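Local coordinates for putative hexose oxidase (Nonomuraea sp. ATCC 39727, PDB 5AWV), which probably oxidises sugar-bearing glycopeptide antibiotics of the teicoplanin type with the help of a covalently bound FAD, at residues Tyr178-Glu183 against Trp228-Glu233; Trp210-Gly215 against Pro500-Val505. All blocks are in the same frame, centred on the assembly; numbering follows the deposited sequence.

Interaction 1 pairs two neighbouring strands, 179-187 and 223-229, inside the five-stranded antiparallel sheet of the FAD-binding part of the chain; interaction 2 sets helix 207-212 against helix 499-509 near the C-terminus. Their centres lie about 16 Å apart. Along the chain the segments alternate, 178-183, 210-215, 228-233 and then 500-505, helix 207-212 coming between the two strands in sequence. The contacts touch directly: Leu179 O probably accepts a hydrogen bond from Trp210 NE1, and Leu179 CD2 packs on Thr214 CG2. Sheet, helix 207-212 and C-terminal helix thus form successive layers, tying the berberine-like C-terminal region to the flavin-binding fold.

Interaction 1 (Tyr178-Glu183 against Trp228-Glu233); sequences YLYAVE and WMRVPE
Antiparallel pairing sets Leu179 opposite Met229 as a non-hydrogen-bonded pair and then slips by one residue in a classic beta bulge, where Tyr180 and Ala181 both face Trp228. At the bulge Trp228 O accepts from two backbone amides, Tyr180 N at 2.7 Å and Ala181 N at 3.1 Å, while Trp228 N returns a nearly straight bond to Ala181 O. Beyond it, Arg230 N donates to Tyr178 O.

The bulge brings Tyr180 beside Arg230, and the two side chains run alongside each other in the same direction. Arg230 CG presses on Tyr180 CB (3.4 Å), and its CD sits over a face of the phenol ring, 4.2 Å from the centroid, as a CH-pi contact. A bend at chi3 (-69°) turns the guanidinium back, where NE and NH2 both hold Val231 O. Tyr180 OH bonds Glu201. Tyr178 CE1 lies 3.9 Å from Val231 CG1, with Val231 CA at the ring edge and OH bonded to Phe172 O. The Trp228 indole turns the edge of its six-membered ring to the other strand, Ala181 O and Val182 C near its plane; CE3 meets Ala181 CB at 3.7 Å, and CZ3 approaches Glu183 CB. Leu179 CD1 touches Met229 SD at 3.8 Å.

Main-chain bonds thus fix the register, and Arg230 lends its CD methylene to an aromatic face while NE and NH2 share one carbonyl oxygen.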
loop_
_atom_site.group_PDB
_atom_site.type_symbol
_atom_site.label_atom_id
_atom_site.label_comp_id
_atom_site.label_asym_id
_atom_site.label_seq_id
_atom_site.Cartn_x
_atom_site.Cartn_y
_atom_site.Cartn_z
ATOM N N TYR A 178 -14.196 1.666 -2.891
ATOM C CA TYR A 178 -14.739 2.506 -1.813
ATOM C C TYR A 178 -14.225 3.960 -1.849
ATOM O O TYR A 178 -14.528 4.720 -0.936
ATOM C CB TYR A 178 -14.511 1.868 -0.433
ATOM C CG TYR A 178 -15.114 0.485 -0.423
ATOM C CD1 TYR A 178 -16.463 0.289 -0.134
ATOM C CD2 TYR A 178 -14.401 -0.583 -0.905
ATOM C CE1 TYR A 178 -17.019 -0.955 -0.233
ATOM C CE2 TYR A 178 -14.969 -1.854 -1.004
ATOM C CZ TYR A 178 -16.286 -2.035 -0.726
ATOM O OH TYR A 178 -16.932 -3.276 -0.810
ATOM N N LEU A 179 -13.459 4.345 -2.854
ATOM C CA LEU A 179 -12.881 5.697 -2.906
ATOM C C LEU A 179 -13.928 6.686 -3.396
ATOM O O LEU A 179 -14.312 6.702 -4.577
ATOM C CB LEU A 179 -11.635 5.758 -3.717
ATOM C CG LEU A 179 -10.997 7.177 -3.769
ATOM C CD1 LEU A 179 -10.478 7.708 -2.447
ATOM C CD2 LEU A 179 -9.921 7.212 -4.786
ATOM N N TYR A 180 -14.404 7.509 -2.481
ATOM C CA TYR A 180 -15.505 8.463 -2.818
ATOM C C TYR A 180 -14.896 9.747 -3.311
ATOM O O TYR A 180 -15.393 10.343 -4.280
ATOM C CB TYR A 180 -16.443 8.683 -1.591
ATOM C CG TYR A 180 -17.422 9.778 -1.814
ATOM C CD1 TYR A 180 -18.480 9.584 -2.691
ATOM C CD2 TYR A 180 -17.265 11.052 -1.193
ATOM C CE1 TYR A 180 -19.400 10.637 -2.960
ATOM C CE2 TYR A 180 -18.190 12.071 -1.431
ATOM C CZ TYR A 180 -19.240 11.846 -2.336
ATOM O OH TYR A 180 -20.179 12.783 -2.623
ATOM N N ALA A 181 -13.818 10.179 -2.671
ATOM C CA ALA A 181 -13.187 11.449 -3.025
ATOM C C ALA A 181 -11.787 11.567 -2.603
ATOM O O ALA A 181 -11.355 10.932 -1.632
ATOM C CB ALA A 181 -13.953 12.637 -2.412
ATOM N N VAL A 182 -11.071 12.462 -3.239
ATOM C CA VAL A 182 -9.737 12.789 -2.864
ATOM C C VAL A 182 -9.557 14.305 -2.797
ATOM O O VAL A 182 -10.121 15.010 -3.618
ATOM C CB VAL A 182 -8.604 12.391 -3.835
ATOM C CG1 VAL A 182 -8.132 10.983 -3.626
ATOM C CG2 VAL A 182 -8.973 12.618 -5.321
ATOM N N GLU A 183 -8.660 14.752 -1.945
ATOM C CA GLU A 183 -8.134 16.109 -1.897
ATOM C C GLU A 183 -6.693 16.048 -2.287
ATOM O O GLU A 183 -5.913 15.303 -1.746
ATOM C CB GLU A 183 -8.242 16.727 -0.492
ATOM C CG GLU A 183 -7.828 18.198 -0.458
ATOM C CD GLU A 183 -7.880 18.810 0.979
ATOM O OE1 GLU A 183 -7.069 18.519 1.894
ATOM O OE2 GLU A 183 -8.733 19.615 1.186
ATOM N N TRP A 228 -11.484 10.150 1.045
ATOM C CA TRP A 228 -12.770 9.854 1.631
ATOM C C TRP A 228 -13.307 8.571 1.078
ATOM O O TRP A 228 -13.395 8.393 -0.158
ATOM C CB TRP A 228 -13.815 10.954 1.375
ATOM C CG TRP A 228 -13.600 12.207 2.167
ATOM C CD1 TRP A 228 -14.112 12.513 3.398
ATOM C CD2 TRP A 228 -12.895 13.370 1.746
ATOM N NE1 TRP A 228 -13.744 13.793 3.758
ATOM C CE2 TRP A 228 -13.009 14.334 2.762
ATOM C CE3 TRP A 228 -12.163 13.684 0.608
ATOM C CZ2 TRP A 228 -12.414 15.628 2.668
ATOM C CZ3 TRP A 228 -11.617 14.955 0.488
ATOM C CH2 TRP A 228 -11.761 15.921 1.513
ATOM N N MET A 229 -13.707 7.705 1.985
ATOM C CA MET A 229 -14.060 6.285 1.647
ATOM C C MET A 229 -15.496 6.006 2.067
ATOM O O MET A 229 -15.891 6.340 3.200
ATOM C CB MET A 229 -13.135 5.305 2.393
ATOM C CG MET A 229 -11.661 5.606 2.348
ATOM S SD MET A 229 -10.991 5.577 0.675
ATOM C CE MET A 229 -11.018 3.802 0.387
ATOM N N ARG A 230 -16.267 5.372 1.188
ATOM C CA ARG A 230 -17.564 4.911 1.496
ATOM C C ARG A 230 -18.101 3.949 0.405
ATOM O O ARG A 230 -17.664 4.007 -0.760
ATOM C CB ARG A 230 -18.566 6.130 1.647
ATOM C CG ARG A 230 -18.677 7.001 0.398
ATOM C CD ARG A 230 -20.003 7.814 0.369
ATOM N NE ARG A 230 -21.102 6.903 0.168
ATOM C CZ ARG A 230 -22.308 6.978 0.722
ATOM N NH1 ARG A 230 -22.628 7.923 1.571
ATOM N NH2 ARG A 230 -23.197 6.039 0.427
ATOM N N VAL A 231 -19.047 3.114 0.783
ATOM C CA VAL A 231 -19.777 2.249 -0.151
ATOM C C VAL A 231 -20.466 3.096 -1.233
ATOM O O VAL A 231 -20.863 4.232 -1.005
ATOM C CB VAL A 231 -20.798 1.336 0.522
ATOM C CG1 VAL A 231 -20.177 0.487 1.563
ATOM C CG2 VAL A 231 -21.941 2.164 1.148
ATOM N N PRO A 232 -20.540 2.567 -2.469
ATOM C CA PRO A 232 -21.245 3.368 -3.482
ATOM C C PRO A 232 -22.797 3.322 -3.326
ATOM O O PRO A 232 -23.474 4.164 -3.827
ATOM C CB PRO A 232 -20.729 2.775 -4.814
ATOM C CG PRO A 232 -20.441 1.379 -4.498
ATOM C CD PRO A 232 -20.041 1.301 -3.016
ATOM N N GLU A 233 -23.353 2.406 -2.570
ATOM C CA GLU A 233 -24.802 2.381 -2.393
ATOM C C GLU A 233 -25.302 3.489 -1.493
ATOM O O GLU A 233 -24.547 4.007 -0.660
ATOM C CB GLU A 233 -25.266 1.040 -1.809
ATOM C CG GLU A 233 -25.013 -0.161 -2.679
ATOM C CD GLU A 233 -23.561 -0.695 -2.671
ATOM O OE1 GLU A 233 -23.180 -1.319 -3.682
ATOM O OE2 GLU A 233 -22.799 -0.515 -1.692
#

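Interaction 2 (Trp210-Gly215 against Pro500-Val505); sequences WWAHTG and PRLRKV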
loop_
_atom_site.group_PDB
_atom_site.type_symbol
_atom_site.label_atom_id
_atom_site.label_comp_id
_atom_site.label_asym_id
_atom_site.label_seq_id
_atom_site.Cartn_x
_atom_site.Cartn_y
_atom_site.Cartn_z
ATOM N N TRP A 210 -10.372 12.308 -9.650
ATOM C CA TRP A 210 -10.887 11.302 -8.710
ATOM C C TRP A 210 -10.568 9.940 -9.416
ATOM O O TRP A 210 -9.991 9.036 -8.846
ATOM C CB TRP A 210 -12.389 11.398 -8.509
ATOM C CG TRP A 210 -12.940 10.111 -8.040
ATOM C CD1 TRP A 210 -12.828 9.621 -6.779
ATOM C CD2 TRP A 210 -13.565 9.072 -8.838
ATOM N NE1 TRP A 210 -13.358 8.342 -6.744
ATOM C CE2 TRP A 210 -13.781 7.977 -7.994
ATOM C CE3 TRP A 210 -13.937 8.971 -10.181
ATOM C CZ2 TRP A 210 -14.419 6.808 -8.416
ATOM C CZ3 TRP A 210 -14.525 7.820 -10.615
ATOM C CH2 TRP A 210 -14.755 6.716 -9.734
ATOM N N TRP A 211 -11.037 9.793 -10.656
ATOM C CA TRP A 211 -10.828 8.542 -11.388
ATOM C C TRP A 211 -9.304 8.114 -11.454
ATOM O O TRP A 211 -8.987 6.937 -11.212
ATOM C CB TRP A 211 -11.456 8.599 -12.815
ATOM C CG TRP A 211 -11.236 7.349 -13.638
ATOM C CD1 TRP A 211 -12.003 6.250 -13.660
ATOM C CD2 TRP A 211 -10.106 7.069 -14.434
ATOM N NE1 TRP A 211 -11.484 5.317 -14.561
ATOM C CE2 TRP A 211 -10.281 5.774 -14.979
ATOM C CE3 TRP A 211 -8.985 7.802 -14.775
ATOM C CZ2 TRP A 211 -9.374 5.208 -15.889
ATOM C CZ3 TRP A 211 -8.037 7.225 -15.663
ATOM C CH2 TRP A 211 -8.279 5.958 -16.236
ATOM N N ALA A 212 -8.392 9.032 -11.657
ATOM C CA ALA A 212 -7.041 8.681 -11.780
ATOM C C ALA A 212 -6.462 8.106 -10.464
ATOM O O ALA A 212 -5.412 7.428 -10.485
ATOM C CB ALA A 212 -6.222 9.821 -12.214
ATOM N N HIS A 213 -7.059 8.489 -9.339
ATOM C CA HIS A 213 -6.632 8.004 -8.046
ATOM C C HIS A 213 -7.260 6.700 -7.643
ATOM O O HIS A 213 -6.992 6.236 -6.514
ATOM C CB HIS A 213 -6.873 9.075 -6.986
ATOM C CG HIS A 213 -5.919 10.207 -7.075
ATOM N ND1 HIS A 213 -6.139 11.332 -7.852
ATOM C CD2 HIS A 213 -4.690 10.345 -6.554
ATOM C CE1 HIS A 213 -5.068 12.099 -7.795
ATOM N NE2 HIS A 213 -4.182 11.519 -7.000
ATOM N N THR A 214 -8.066 6.081 -8.493
ATOM C CA THR A 214 -8.616 4.734 -8.304
ATOM C C THR A 214 -7.673 3.660 -8.952
ATOM O O THR A 214 -8.110 2.740 -9.540
ATOM C CB THR A 214 -10.050 4.549 -8.857
ATOM O OG1 THR A 214 -10.072 4.719 -10.285
ATOM C CG2 THR A 214 -10.933 5.540 -8.254
ATOM N N GLY A 215 -6.398 3.802 -8.786
ATOM C CA GLY A 215 -5.411 2.857 -9.293
ATOM C C GLY A 215 -4.307 3.460 -10.145
ATOM O O GLY A 215 -3.448 2.707 -10.631
ATOM N N PRO A 500 -4.431 5.733 -21.842
ATOM C CA PRO A 500 -4.718 6.987 -22.563
ATOM C C PRO A 500 -5.435 7.989 -21.682
ATOM O O PRO A 500 -5.052 9.140 -21.657
ATOM C CB PRO A 500 -5.552 6.533 -23.801
ATOM C CG PRO A 500 -5.095 5.109 -24.020
ATOM C CD PRO A 500 -4.795 4.548 -22.623
ATOM N N ARG A 501 -6.465 7.575 -20.972
ATOM C CA ARG A 501 -7.121 8.473 -20.039
ATOM C C ARG A 501 -6.222 8.948 -18.906
ATOM O O ARG A 501 -6.215 10.147 -18.583
ATOM C CB ARG A 501 -8.363 7.845 -19.488
ATOM C CG ARG A 501 -9.143 8.855 -18.636
ATOM C CD ARG A 501 -10.445 8.251 -18.245
ATOM N NE ARG A 501 -11.193 9.220 -17.478
ATOM C CZ ARG A 501 -12.256 8.932 -16.780
ATOM N NH1 ARG A 501 -12.747 7.699 -16.733
ATOM N NH2 ARG A 501 -12.845 9.910 -16.150
ATOM N N LEU A 502 -5.396 8.062 -18.360
ATOM C CA LEU A 502 -4.448 8.523 -17.347
ATOM C C LEU A 502 -3.466 9.553 -17.884
ATOM O O LEU A 502 -3.120 10.532 -17.198
ATOM C CB LEU A 502 -3.661 7.393 -16.715
ATOM C CG LEU A 502 -4.432 6.407 -15.887
ATOM C CD1 LEU A 502 -3.645 5.104 -15.779
ATOM C CD2 LEU A 502 -4.714 6.977 -14.500
ATOM N N ARG A 503 -3.037 9.379 -19.148
ATOM C CA ARG A 503 -2.167 10.416 -19.732
ATOM C C ARG A 503 -2.883 11.812 -19.879
ATOM O O ARG A 503 -2.289 12.830 -19.663
ATOM C CB ARG A 503 -1.517 9.872 -21.039
ATOM C CG ARG A 503 -0.800 10.919 -21.807
ATOM C CD ARG A 503 0.006 10.330 -22.931
ATOM N NE ARG A 503 1.194 9.641 -22.489
ATOM C CZ ARG A 503 1.991 8.976 -23.310
ATOM N NH1 ARG A 503 1.681 8.881 -24.605
ATOM N NH2 ARG A 503 3.082 8.386 -22.857
ATOM N N LYS A 504 -4.150 11.827 -20.226
ATOM C CA LYS A 504 -4.925 13.072 -20.281
ATOM C C LYS A 504 -5.043 13.728 -18.916
ATOM O O LYS A 504 -4.853 14.945 -18.788
ATOM C CB LYS A 504 -6.275 12.826 -20.911
ATOM C CG LYS A 504 -6.111 12.567 -22.409
ATOM C CD LYS A 504 -7.396 12.116 -23.036
ATOM C CE LYS A 504 -7.251 12.077 -24.557
ATOM N NZ LYS A 504 -8.607 11.832 -25.103
ATOM N N VAL A 505 -5.235 12.931 -17.855
ATOM C CA VAL A 505 -5.257 13.456 -16.486
ATOM C C VAL A 505 -3.972 14.086 -16.055
ATOM O O VAL A 505 -3.948 15.219 -15.502
ATOM C CB VAL A 505 -5.720 12.429 -15.440
ATOM C CG1 VAL A 505 -5.829 13.091 -14.090
ATOM C CG2 VAL A 505 -7.085 11.947 -15.804
#
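The Trp211 indole carries the Arg501 guanidinium flat on one face, the planes only 14° apart, and has Thr214 OG1 over the rim of the opposite face. This is a stacked cation-pi pair joining two helices, 207-212 and 499-509, the latter within the berberine-like C-terminal region. Arg501 CZ stands 3.8 Å from the centroid of the five-membered ring, close to its normal. The stack depends on an extended arginine: CG is anti to the backbone N (chi1 -173°) and the chain stays straight to NE, so its aliphatic part follows the indole and CD rests 3.6 Å over the centre of the six-membered ring. The indole thus meets hydrocarbon over its benzene half and the guanidinium, presumably charged, over its pyrrole half, while Trp211 NE1 bonds Ala413 O.

Leu502 crosses the indole at about a right angle, bringing CD2 to 3.5 Å from Trp211 CZ3. The same methyl reaches Ala212 CB, which also meets Val505 CG1 at 3.8 Å, so a small residue lies against two branched ones. On the Thr214 side of the ring, Trp211 O is held twice by Thr214, through its N and through OG1, the hydroxyl lying 2.6 Å from that oxygen, on a lone pair in the carbonyl plane.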